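Local coordinates for TCR alpha chain (Gallus gallus, PDB 6LIR), which probably pairs with a TCR beta chain to form the antigen receptor on chicken T cells, in which its V-set domain helps to recognise antigen, at residues A8-S11 / E12-I16; S62-D66 / S67-A71; R76-L79 / G80-A83. All blocks are in the same frame, centred on the assembly; numbering follows the deposited sequence.

Interaction 1 (A8-S11 / E12-I16)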
ATOM      1  N   ALA A   8     -13.935  -5.890   1.260  1.00 43.06           N
ATOM      2  CA  ALA A   8     -15.014  -5.524   2.164  1.00 41.22           C
ATOM      3  C   ALA A   8     -14.981  -4.016   2.354  1.00 43.82           C
ATOM      4  O   ALA A   8     -13.937  -3.375   2.198  1.00 39.77           O
ATOM      5  CB  ALA A   8     -14.893  -6.238   3.514  1.00 36.10           C
ATOM      6  N   GLU A   9     -16.131  -3.449   2.701  1.00 45.15           N
ATOM      7  CA  GLU A   9     -16.218  -2.012   2.898  1.00 47.51           C
ATOM      8  C   GLU A   9     -17.189  -1.710   4.028  1.00 47.58           C
ATOM      9  O   GLU A   9     -18.181  -2.413   4.230  1.00 42.00           O
ATOM     10  CB  GLU A   9     -16.659  -1.293   1.611  1.00 50.48           C
ATOM     11  CG  GLU A   9     -18.108  -1.552   1.221  1.00 64.92           C
ATOM     12  CD  GLU A   9     -18.554  -0.743   0.014  1.00 76.43           C
ATOM     13  OE1 GLU A   9     -18.782  -1.347  -1.055  1.00 82.78           O
ATOM     14  OE2 GLU A   9     -18.680   0.494   0.138  1.00 76.08           O
ATOM     15  N   THR A  10     -16.888  -0.644   4.760  1.00 39.08           N
ATOM     16  CA  THR A  10     -17.695  -0.237   5.898  1.00 41.03           C
ATOM     17  C   THR A  10     -17.456   1.243   6.146  1.00 40.22           C
ATOM     18  O   THR A  10     -16.438   1.804   5.737  1.00 39.87           O
ATOM     19  CB  THR A  10     -17.370  -1.052   7.155  1.00 38.41           C
ATOM     20  OG1 THR A  10     -18.367  -0.809   8.155  1.00 38.65           O
ATOM     21  CG2 THR A  10     -16.007  -0.665   7.709  1.00 36.35           C
ATOM     22  N   SER A  11     -18.418   1.869   6.805  1.00 40.94           N
ATOM     23  CA  SER A  11     -18.265   3.257   7.203  1.00 46.09           C
ATOM     24  C   SER A  11     -17.609   3.319   8.574  1.00 43.16           C
ATOM     25  O   SER A  11     -17.721   2.391   9.380  1.00 40.28           O
ATOM     26  CB  SER A  11     -19.616   3.973   7.229  1.00 42.98           C
ATOM     27  OG  SER A  11     -20.391   3.549   8.335  1.00 53.49           O
ATOM     28  N   GLU A  12     -16.916   4.427   8.826  1.00 39.83           N
ATOM     29  CA  GLU A  12     -16.243   4.648  10.098  1.00 42.14           C
ATOM     30  C   GLU A  12     -17.208   4.454  11.260  1.00 42.21           C
ATOM     31  O   GLU A  12     -18.326   4.974  11.250  1.00 42.18           O
ATOM     32  CB  GLU A  12     -15.652   6.058  10.133  1.00 44.76           C
ATOM     33  CG  GLU A  12     -14.550   6.253  11.157  1.00 42.67           C
ATOM     34  CD  GLU A  12     -13.698   7.473  10.858  1.00 57.41           C
ATOM     35  OE1 GLU A  12     -14.200   8.390  10.172  1.00 53.74           O
ATOM     36  OE2 GLU A  12     -12.528   7.512  11.301  1.00 60.28           O
ATOM     37  N   GLY A  13     -16.792   3.646  12.235  1.00 47.07           N
ATOM     38  CA  GLY A  13     -17.609   3.348  13.392  1.00 41.65           C
ATOM     39  C   GLY A  13     -18.632   2.248  13.207  1.00 39.08           C
ATOM     40  O   GLY A  13     -19.211   1.795  14.202  1.00 42.89           O
ATOM     41  N   THR A  14     -18.870   1.791  11.980  1.00 33.11           N
ATOM     42  CA  THR A  14     -19.790   0.693  11.723  1.00 38.03           C
ATOM     43  C   THR A  14     -18.994  -0.609  11.654  1.00 37.21           C
ATOM     44  O   THR A  14     -18.158  -0.787  10.759  1.00 38.95           O
ATOM     45  CB  THR A  14     -20.567   0.927  10.427  1.00 39.59           C
ATOM     46  OG1 THR A  14     -21.380   2.101  10.559  1.00 45.66           O
ATOM     47  CG2 THR A  14     -21.459  -0.256  10.123  1.00 41.09           C
ATOM     48  N   GLY A  15     -19.246  -1.505  12.609  1.00 34.37           N
ATOM     49  CA  GLY A  15     -18.527  -2.766  12.663  1.00 30.91           C
ATOM     50  C   GLY A  15     -18.700  -3.599  11.406  1.00 34.25           C
ATOM     51  O   GLY A  15     -19.687  -3.487  10.678  1.00 33.96           O
ATOM     52  N   ILE A  16     -17.719  -4.468  11.156  1.00 36.11           N
ATOM     53  CA  ILE A  16     -17.770  -5.336   9.984  1.00 30.84           C
ATOM     54  C   ILE A  16     -17.112  -6.671  10.306  1.00 35.68           C
ATOM     55  O   ILE A  16     -16.125  -6.746  11.048  1.00 29.86           O
ATOM     56  CB  ILE A  16     -17.115  -4.674   8.752  1.00 39.91           C
ATOM     57  CG1 ILE A  16     -17.397  -5.506   7.495  1.00 37.51           C
ATOM     58  CG2 ILE A  16     -15.616  -4.475   8.971  1.00 34.87           C
ATOM     59  CD1 ILE A  16     -16.987  -4.844   6.204  1.00 42.34           C
TER
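Thr10 and Thr14 face each other across a tight reversal of the chain: Thr10 OG1 donates to Thr14 O at 2.6 Å, coming in above the carbonyl plane. The torsion explains this bond: OG1 lies opposite the backbone N about CA-CB (chi1 -168°), which sends the hydroxyl along the strand toward the returning chain and leaves CG2 beside the Ile16 side chain, 4.0 Å from Ile16 CG2. Threonine suits a place that needs both a donor and a methyl. An alanine here would lose both, and Thr14 O would probably be left without this donor while Ile16 lost part of its cover.

Thr14 also turns two different branches to the strand. Its CG2 lies alongside the Thr10 hydroxyl, whereas its OG1 points to Ser11 and donates to Ser11 OG at 2.8 Å, a small polar pair at the surface. The backbone adds Thr14 N to Ser11 O (2.9 Å), which closes a type II turn from Ser11 to Thr14. Gly13 occupies its third position with a positive phi of 83°, a conformation that glycine adopts without strain.

Ile16, at the far end, reaches back alongside the strand, its side chain crossing that of Thr10 obliquely. Its extended arm brings CD1 to 3.7 Å from Ala8 CB and to 3.4 Å from Glu9 O, and the small alanine leaves room for that methyl.

The strand 7-11 is an outermost strand of its sheet within this chain and runs parallel to strand 97-108, with backbone bonds from Ala8 and Thr10 to Ser106. Thr10 packs on Val107 and Pro77, Ile16 on Leu105, and from Ile16 the chain enters strand 16-21 of the other sheet of the V-set sandwich.

Interaction 2 (S62-D66 / S67-A71); sequences SVSAD and SRSSA
Asp66 OD1 is gripped twice: Arg68 N donates to it at 3.1 Å, and a water donates at 2.8 Å. The amide arrives from well above the carboxylate plane, a fairly straight bond that closes an Asx turn. Asp66 holds its CG between the backbone N and the carbonyl carbon (chi1 65°), folding the carboxylate back over the next residues; the short aspartate side chain thereby puts OD1 within bonding distance of the amide two residues on, as an Asx turn requires. The same water meets Ser69 OG, tying the aspartate to the start of the returning strand.

Arg68 crosses the aspartate at about a right angle. Asp66 OD2 lies against its aliphatic part, 3.7 Å from Arg68 CD, but stops short of a salt bridge; Arg68 NH1 instead bonds to Pro23 O.

A type I turn from Ser64 to Ser67 makes the reversal, closed by Ser67 N to Ser64 O at 2.9 Å. Ser67 then takes a left-handed backbone conformation, and its OG shares a second water with Ala65 O. Next to the turn, toward the strands, Ser64 N donates to Ser69 O at 3.0 Å, and Ser62 and Ala71 exchange two bonds as an antiparallel hydrogen-bonded pair. Val63 and Ser70 form the next, non-hydrogen-bonded pair, their side chains on the buried face.

This is the hairpin of strands 59-63 and 69-74, whose loop corresponds to the fourth hypervariable loop of T-cell receptors. Strand 16-21 flanks it through Ser70 and Cys20, strand 51-54 lies on the other side with Ser51 bonded to Ser62 OG, and on the inner face Ile30 touches Val63 while Trp32 bonds to Ser70 OG.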
ATOM      1  N   SER A  62     -13.875 -15.226  16.355  1.00 30.21           N
ATOM      2  CA  SER A  62     -14.708 -16.364  16.727  1.00 31.68           C
ATOM      3  C   SER A  62     -14.387 -17.528  15.802  1.00 32.22           C
ATOM      4  O   SER A  62     -14.450 -17.390  14.576  1.00 32.77           O
ATOM      5  CB  SER A  62     -16.201 -16.022  16.663  1.00 35.94           C
ATOM      6  OG  SER A  62     -16.578 -15.092  17.671  1.00 35.77           O
ATOM      7  N   VAL A  63     -14.006 -18.659  16.395  1.00 31.78           N
ATOM      8  CA  VAL A  63     -13.685 -19.886  15.672  1.00 33.74           C
ATOM      9  C   VAL A  63     -14.892 -20.815  15.714  1.00 33.91           C
ATOM     10  O   VAL A  63     -15.459 -21.061  16.786  1.00 33.58           O
ATOM     11  CB  VAL A  63     -12.448 -20.576  16.274  1.00 31.71           C
ATOM     12  CG1 VAL A  63     -12.251 -21.967  15.668  1.00 34.78           C
ATOM     13  CG2 VAL A  63     -11.208 -19.722  16.081  1.00 30.31           C
ATOM     14  N   SER A  64     -15.276 -21.341  14.551  1.00 36.44           N
ATOM     15  CA  SER A  64     -16.414 -22.247  14.468  1.00 41.48           C
ATOM     16  C   SER A  64     -16.182 -23.496  15.310  1.00 38.28           C
ATOM     17  O   SER A  64     -15.044 -23.898  15.571  1.00 34.42           O
ATOM     18  CB  SER A  64     -16.679 -22.645  13.017  1.00 44.55           C
ATOM     19  OG  SER A  64     -16.931 -21.499  12.222  1.00 52.55           O
ATOM     20  N   ALA A  65     -17.288 -24.098  15.753  1.00 34.75           N
ATOM     21  CA  ALA A  65     -17.212 -25.277  16.612  1.00 36.43           C
ATOM     22  C   ALA A  65     -16.411 -26.397  15.958  1.00 35.44           C
ATOM     23  O   ALA A  65     -15.663 -27.111  16.636  1.00 39.70           O
ATOM     24  CB  ALA A  65     -18.619 -25.753  16.971  1.00 34.33           C
ATOM     25  N   ASP A  66     -16.562 -26.582  14.645  1.00 36.33           N
ATOM     26  CA  ASP A  66     -15.828 -27.628  13.942  1.00 38.03           C
ATOM     27  C   ASP A  66     -14.431 -27.193  13.512  1.00 38.58           C
ATOM     28  O   ASP A  66     -13.718 -27.994  12.892  1.00 36.68           O
ATOM     29  CB  ASP A  66     -16.626 -28.105  12.723  1.00 38.25           C
ATOM     30  CG  ASP A  66     -16.790 -27.026  11.666  1.00 44.05           C
ATOM     31  OD1 ASP A  66     -16.414 -25.860  11.919  1.00 39.05           O
ATOM     32  OD2 ASP A  66     -17.304 -27.348  10.575  1.00 48.80           O
ATOM     33  N   SER A  67     -14.030 -25.960  13.830  1.00 32.78           N
ATOM     34  CA  SER A  67     -12.697 -25.434  13.520  1.00 30.90           C
ATOM     35  C   SER A  67     -12.395 -25.444  12.024  1.00 31.26           C
ATOM     36  O   SER A  67     -11.233 -25.507  11.618  1.00 30.50           O
ATOM     37  CB  SER A  67     -11.603 -26.188  14.282  1.00 33.64           C
ATOM     38  OG  SER A  67     -11.692 -25.930  15.671  1.00 44.61           O
ATOM     39  N   ARG A  68     -13.423 -25.360  11.183  1.00 30.86           N
ATOM     40  CA  ARG A  68     -13.215 -25.299   9.743  1.00 31.29           C
ATOM     41  C   ARG A  68     -13.526 -23.923   9.173  1.00 33.91           C
ATOM     42  O   ARG A  68     -13.586 -23.767   7.949  1.00 34.95           O
ATOM     43  CB  ARG A  68     -14.059 -26.370   9.045  1.00 36.63           C
ATOM     44  CG  ARG A  68     -13.693 -27.793   9.472  1.00 34.15           C
ATOM     45  CD  ARG A  68     -14.498 -28.842   8.718  1.00 40.94           C
ATOM     46  NE  ARG A  68     -14.200 -30.188   9.206  1.00 40.79           N
ATOM     47  CZ  ARG A  68     -13.214 -30.946   8.739  1.00 41.62           C
ATOM     48  NH1 ARG A  68     -12.435 -30.494   7.765  1.00 38.46           N
ATOM     49  NH2 ARG A  68     -13.007 -32.155   9.246  1.00 41.96           N
ATOM     50  N   SER A  69     -13.680 -22.918  10.029  1.00 32.42           N
ATOM     51  CA  SER A  69     -13.934 -21.544   9.613  1.00 34.87           C
ATOM     52  C   SER A  69     -13.736 -20.639  10.817  1.00 35.75           C
ATOM     53  O   SER A  69     -13.766 -21.091  11.966  1.00 29.47           O
ATOM     54  CB  SER A  69     -15.343 -21.363   9.040  1.00 35.20           C
ATOM     55  OG  SER A  69     -16.317 -21.596  10.036  1.00 35.70           O
ATOM     56  N   SER A  70     -13.550 -19.351  10.539  1.00 35.95           N
ATOM     57  CA  SER A  70     -13.459 -18.354  11.592  1.00 38.06           C
ATOM     58  C   SER A  70     -13.925 -17.014  11.040  1.00 36.90           C
ATOM     59  O   SER A  70     -14.138 -16.851   9.835  1.00 33.93           O
ATOM     60  CB  SER A  70     -12.033 -18.256  12.148  1.00 35.66           C
ATOM     61  OG  SER A  70     -11.200 -17.501  11.282  1.00 36.21           O
ATOM     62  N   ALA A  71     -14.075 -16.051  11.941  1.00 27.31           N
ATOM     63  CA  ALA A  71     -14.564 -14.731  11.574  1.00 34.59           C
ATOM     64  C   ALA A  71     -13.899 -13.701  12.467  1.00 31.46           C
ATOM     65  O   ALA A  71     -13.869 -13.861  13.690  1.00 30.22           O
ATOM     66  CB  ALA A  71     -16.090 -14.634  11.704  1.00 28.82           C
TER
HETATM   67  O   HOH W   1     -13.479 -25.368  17.834  1.00 40.87           O
HETATM   68  O   HOH W   2     -17.177 -24.055   9.924  1.00 47.12           O

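Interaction 3 (R76-L79 / G80-A83)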
ATOM      1  N   ARG A  76     -15.120  -1.327  15.805  1.00 38.24           N
ATOM      2  CA  ARG A  76     -15.148   0.125  15.640  1.00 40.77           C
ATOM      3  C   ARG A  76     -14.161   0.590  14.585  1.00 33.55           C
ATOM      4  O   ARG A  76     -13.227   1.338  14.908  1.00 39.27           O
ATOM      5  CB  ARG A  76     -14.860   0.859  16.947  1.00 39.53           C
ATOM      6  CG  ARG A  76     -16.133   1.356  17.597  1.00 62.33           C
ATOM      7  CD  ARG A  76     -15.880   1.956  18.967  1.00 66.88           C
ATOM      8  NE  ARG A  76     -16.948   1.603  19.888  1.00 72.66           N
ATOM      9  CZ  ARG A  76     -16.920   0.529  20.669  1.00 67.73           C
ATOM     10  NH1 ARG A  76     -15.872  -0.289  20.637  1.00 66.49           N
ATOM     11  NH2 ARG A  76     -17.938   0.269  21.471  1.00 67.68           N
ATOM     12  N   PRO A  77     -14.298   0.143  13.339  1.00 37.35           N
ATOM     13  CA  PRO A  77     -13.272   0.441  12.337  1.00 40.94           C
ATOM     14  C   PRO A  77     -13.106   1.934  12.117  1.00 42.41           C
ATOM     15  O   PRO A  77     -14.078   2.676  11.998  1.00 37.72           O
ATOM     16  CB  PRO A  77     -13.804  -0.251  11.073  1.00 41.89           C
ATOM     17  CG  PRO A  77     -14.932  -1.150  11.542  1.00 40.57           C
ATOM     18  CD  PRO A  77     -15.502  -0.422  12.718  1.00 38.84           C
ATOM     19  N   ARG A  78     -11.852   2.365  12.064  1.00 44.99           N
ATOM     20  CA  ARG A  78     -11.508   3.726  11.693  1.00 46.48           C
ATOM     21  C   ARG A  78     -10.686   3.698  10.412  1.00 45.96           C
ATOM     22  O   ARG A  78     -10.295   2.635   9.917  1.00 40.89           O
ATOM     23  CB  ARG A  78     -10.742   4.434  12.815  1.00 45.78           C
ATOM     24  CG  ARG A  78     -11.570   4.720  14.064  1.00 54.47           C
ATOM     25  CD  ARG A  78     -10.696   4.777  15.312  1.00 62.09           C
ATOM     26  NE  ARG A  78      -9.923   3.548  15.499  1.00 70.07           N
ATOM     27  CZ  ARG A  78      -8.636   3.418  15.189  1.00 72.77           C
ATOM     28  NH1 ARG A  78      -8.014   2.265  15.387  1.00 73.67           N
ATOM     29  NH2 ARG A  78      -7.972   4.444  14.673  1.00 74.99           N
ATOM     30  N   LEU A  79     -10.423   4.894   9.876  1.00 38.17           N
ATOM     31  CA  LEU A  79      -9.715   5.002   8.604  1.00 43.53           C
ATOM     32  C   LEU A  79      -8.384   4.261   8.644  1.00 41.24           C
ATOM     33  O   LEU A  79      -7.979   3.636   7.657  1.00 42.38           O
ATOM     34  CB  LEU A  79      -9.501   6.477   8.258  1.00 47.11           C
ATOM     35  CG  LEU A  79      -8.814   6.809   6.932  1.00 50.06           C
ATOM     36  CD1 LEU A  79      -9.515   6.120   5.769  1.00 54.12           C
ATOM     37  CD2 LEU A  79      -8.781   8.316   6.722  1.00 52.84           C
ATOM     38  N   GLY A  80      -7.718   4.273   9.796  1.00 31.83           N
ATOM     39  CA  GLY A  80      -6.453   3.577   9.945  1.00 36.48           C
ATOM     40  C   GLY A  80      -6.560   2.065   9.908  1.00 39.83           C
ATOM     41  O   GLY A  80      -5.526   1.397   9.822  1.00 37.78           O
ATOM     42  N   ASP A  81      -7.773   1.515   9.966  1.00 35.13           N
ATOM     43  CA  ASP A  81      -7.981   0.073   9.928  1.00 39.89           C
ATOM     44  C   ASP A  81      -8.175  -0.456   8.514  1.00 39.51           C
ATOM     45  O   ASP A  81      -8.366  -1.666   8.340  1.00 36.37           O
ATOM     46  CB  ASP A  81      -9.189  -0.304  10.790  1.00 33.13           C
ATOM     47  CG  ASP A  81      -8.978   0.020  12.251  1.00 39.34           C
ATOM     48  OD1 ASP A  81      -7.898  -0.321  12.781  1.00 43.84           O
ATOM     49  OD2 ASP A  81      -9.878   0.627  12.868  1.00 42.13           O
ATOM     50  N   ALA A  82      -8.118   0.411   7.508  1.00 35.76           N
ATOM     51  CA  ALA A  82      -8.171  -0.027   6.120  1.00 38.76           C
ATOM     52  C   ALA A  82      -6.891  -0.779   5.781  1.00 39.30           C
ATOM     53  O   ALA A  82      -5.799  -0.202   5.795  1.00 40.50           O
ATOM     54  CB  ALA A  82      -8.360   1.171   5.191  1.00 39.69           C
ATOM     55  N   ALA A  83      -7.023  -2.065   5.485  1.00 37.03           N
ATOM     56  CA  ALA A  83      -5.869  -2.905   5.198  1.00 35.49           C
ATOM     57  C   ALA A  83      -6.365  -4.183   4.543  1.00 36.59           C
ATOM     58  O   ALA A  83      -7.569  -4.396   4.374  1.00 34.19           O
ATOM     59  CB  ALA A  83      -5.071  -3.220   6.469  1.00 30.02           C
TER
HETATM   60  O   HOH W   3     -10.402   0.148  15.187  1.00 47.47           O
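Asp81 and Arg78 carry two of the three direct hydrogen bonds of this turn. The straightest comes from Arg78 N to Asp81 OD2 (2.8 Å, 174°), met on the anti side of the carboxylate and close to its plane. Two backbone bonds run the other way, from Asp81 N to Arg78 O at 2.8 Å and from Ala82 N to Leu79 O at 3.2 Å; both span three residues, as in a 3-10 helix. The aspartate side chain thus reaches back to the residue that its own backbone already holds, which pins the first amide of the turn. Aspartate suits the place, because with CG anti to the carbonyl carbon its short side chain sets OD2 directly at the Arg78 amide.

The charges add a second layer. Arg78 bends its chain at chi3 (-56°), so the guanidinium folds back and covers OD2 with one face, the two planes standing 83° apart. The resulting salt bridge, Arg78 NH1 to Asp81 OD2 at 3.5 Å, is one of charge alone, since no N-H points at the oxygen. A water donates to Arg76 O and accepts from Arg78 NH1; its approach to OD2 is shorter than a normal hydrogen bond and therefore doubtful. Asp81 OD1 is taken by Arg34 in a second salt bridge, so the buried carboxylate, with positive charge close to both oxygens, is likely to stay ionised.

Carbon-to-oxygen contacts complete the turn: Pro77 CA lies 3.4 Å from Asp81 OD2, and Ala82 CB rests against Leu79 O, where the small methyl sits close to the carbonyl oxygen.

Asp81 O also accepts from the hydroxyl of Tyr85, four residues on and two before the disulfide cysteine Cys87: this is the tyrosine corner of Greek-key immunoglobulin domains. With its short 3-10 turn before strand 84-90, the arrangement is the E-F connection of a V-set fold.

Overall arrangement
From the N terminus, interaction 1 closes the turn that takes the chain from edge strand 7-11 to strand 16-21 in the other sheet. Interaction 2 follows as the hairpin between strands 59-63 and 69-74, near the far end of the V-set domain, its centre about 22 Å from that of interaction 1. Interaction 3 then rounds the connection from strand 69-74 to strand 84-90. The three lie in series, with no nesting or crossing. In space the first and last meet: Gly13 N probably bonds to Pro77 O, and Thr14 packs on Pro77, so two crossings between the sheets are joined at one end of the sandwich.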